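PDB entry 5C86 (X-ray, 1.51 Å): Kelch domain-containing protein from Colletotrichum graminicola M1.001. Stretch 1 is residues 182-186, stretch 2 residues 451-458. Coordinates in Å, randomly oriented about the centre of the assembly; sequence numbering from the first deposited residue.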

# COMPACT_ATOMS: atom_id res chain seq x y z
N TRP A 182 7.62 -0.95 -7.66
CA TRP A 182 6.83 0.16 -8.22
C TRP A 182 6.65 -0.05 -9.71
O TRP A 182 7.63 0.11 -10.43
N SER A 183 5.43 -0.31 -10.12
CA SER A 183 5.15 -0.44 -11.55
C SER A 183 5.28 0.86 -12.28
O SER A 183 4.97 1.97 -11.75
N TRP A 184 5.81 0.78 -13.50
CA TRP A 184 6.10 1.96 -14.29
C TRP A 184 5.79 1.73 -15.80
O TRP A 184 5.06 0.84 -16.13
N LYS A 185 6.37 2.55 -16.65
CA LYS A 185 5.98 2.60 -18.05
C LYS A 185 6.20 1.27 -18.74
O LYS A 185 7.22 0.59 -18.43
N ASN A 186 5.28 0.92 -19.62
CA ASN A 186 5.47 -0.20 -20.59
C ASN A 186 5.89 -1.51 -19.94
O ASN A 186 6.86 -2.18 -20.37
N ASN A 451 -2.32 9.87 -19.59
CA ASN A 451 -2.32 8.95 -20.70
C ASN A 451 -1.47 7.73 -20.60
O ASN A 451 -1.72 6.75 -21.32
N ASP A 452 -0.51 7.68 -19.71
CA ASP A 452 0.41 6.58 -19.64
C ASP A 452 -0.06 5.63 -18.53
O ASP A 452 -0.18 6.02 -17.34
N TYR A 453 -0.29 4.38 -18.91
CA TYR A 453 -0.70 3.36 -17.97
C TYR A 453 0.37 3.01 -16.97
O TYR A 453 0.02 2.34 -15.98
N GLY A 454 1.62 3.42 -17.18
CA GLY A 454 2.66 3.26 -16.19
C GLY A 454 2.55 4.21 -15.05
O GLY A 454 3.09 3.97 -13.98
N VAL A 455 1.81 5.30 -15.29
CA VAL A 455 1.47 6.31 -14.33
C VAL A 455 0.11 5.94 -13.69
O VAL A 455 0.05 5.61 -12.50
N ALA A 456 -0.94 5.86 -14.51
CA ALA A 456 -2.26 5.49 -14.09
C ALA A 456 -2.41 4.01 -14.28
O ALA A 456 -3.01 3.47 -15.23
N ILE A 457 -1.80 3.27 -13.36
CA ILE A 457 -1.96 1.81 -13.33
C ILE A 457 -3.47 1.48 -13.30
O ILE A 457 -4.21 2.07 -12.55
N PRO A 458 -3.94 0.55 -14.14
CA PRO A 458 -5.35 0.22 -14.13
C PRO A 458 -5.89 -0.19 -12.81
O PRO A 458 -5.16 -0.76 -11.96

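What lets the two backbones come so close? Gly 454, which has the largest covered area, lies with its CA 3.9 Å from the CA of Lys 185. It has no side chain; an ideal CB would point toward stretch 1 and fall 2.4 Å from Lys 185 CA and 2.6 Å from Trp 184 C, a clash with both.

How does Trp 184 take part when its CA-to-CB bond points away? With chi1 t, the indole brings its far end back to stretch 2. Its CE3 lies 3.4 Å from Gly 454 O, an oblique approach, and its CZ3 packs 4.0 Å from CG2 of Val 455, itself t. Nearby, Ser 183 and Ile 457 both point toward the opposing stretch with chi1 m, and Ser 183 CB meets Ile 457 CD1 at 3.5 Å.

What does Lys 185 touch? Leaving sideways as an extended m, t, t, t chain, it sets CG 3.6 Å from Asp 452 OD2. Its NZ stays 4.2 Å from that OD2, too far for a salt bridge.

Where are the polar links? No direct hydrogen bond crosses. Asp 452, chi1 t, accepts from Gly 454 N at OD1 (2.8 Å), bracing its own loop. Water 1 bridges the stretches, accepting from Asn 186 N (2.8 Å) and donating to Asp 452 OD1 (2.5 Å).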

# COMPACT_ATOMS: atom_id res chain seq x y z
CB TRP A 182 7.47 1.52 -7.87
CG TRP A 182 7.34 1.79 -6.45
CD1 TRP A 182 8.28 1.66 -5.48
CD2 TRP A 182 6.11 2.07 -5.78
NE1 TRP A 182 7.72 1.87 -4.24
CE2 TRP A 182 6.40 2.13 -4.39
CE3 TRP A 182 4.82 2.23 -6.21
CZ2 TRP A 182 5.40 2.31 -3.45
CZ3 TRP A 182 3.84 2.42 -5.31
CH2 TRP A 182 4.13 2.45 -3.92
CB SER A 183 3.77 -0.95 -11.75
OG SER A 183 3.65 -2.25 -11.22
CB TRP A 184 7.52 2.46 -13.97
CG TRP A 184 7.90 3.85 -14.37
CD1 TRP A 184 9.03 4.27 -15.16
CD2 TRP A 184 7.22 5.07 -14.02
NE1 TRP A 184 9.05 5.63 -15.25
CE2 TRP A 184 7.97 6.15 -14.59
CE3 TRP A 184 6.09 5.36 -13.23
CZ2 TRP A 184 7.63 7.45 -14.37
CZ3 TRP A 184 5.75 6.73 -13.02
CH2 TRP A 184 6.50 7.72 -13.62
CB LYS A 185 6.74 3.72 -18.71
CG LYS A 185 6.40 5.11 -18.16
CD LYS A 185 7.22 6.23 -18.81
CE LYS A 185 6.91 7.59 -18.15
NZ LYS A 185 7.43 8.69 -19.05
CB ASN A 186 6.59 0.24 -21.52
CG ASN A 186 6.65 -0.59 -22.82
OD1 ASN A 186 5.72 -1.29 -23.15
ND2 ASN A 186 7.76 -0.57 -23.45
CB ASN A 451 -1.88 9.75 -21.92
CG ASN A 451 -3.03 10.28 -22.67
OD1 ASN A 451 -3.88 9.54 -23.20
ND2 ASN A 451 -3.07 11.63 -22.77
CB ASP A 452 1.80 7.13 -19.27
CG ASP A 452 2.91 6.16 -19.58
OD1 ASP A 452 2.80 4.97 -19.25
OD2 ASP A 452 3.92 6.63 -20.20
CB TYR A 453 -1.21 2.08 -18.64
CG TYR A 453 -2.59 2.22 -19.21
CD1 TYR A 453 -3.73 2.18 -18.46
CD2 TYR A 453 -2.77 2.36 -20.60
CE1 TYR A 453 -4.98 2.31 -19.00
CE2 TYR A 453 -4.03 2.46 -21.12
CZ TYR A 453 -5.13 2.42 -20.38
OH TYR A 453 -6.41 2.60 -20.87
CB VAL A 455 1.42 7.71 -14.95
CG1 VAL A 455 0.85 8.74 -13.95
CG2 VAL A 455 2.83 8.10 -15.41
CB ALA A 456 -3.27 6.24 -14.92
CB ILE A 457 -1.25 1.22 -12.09
CG1 ILE A 457 0.27 1.47 -12.07
CG2 ILE A 457 -1.60 -0.25 -11.97
CD1 ILE A 457 1.04 0.79 -13.20
CB PRO A 458 -5.48 -0.95 -15.11
CG PRO A 458 -4.27 -0.93 -15.85
CD PRO A 458 -3.15 -0.25 -15.10
O HOH W 1 3.42 2.90 -20.41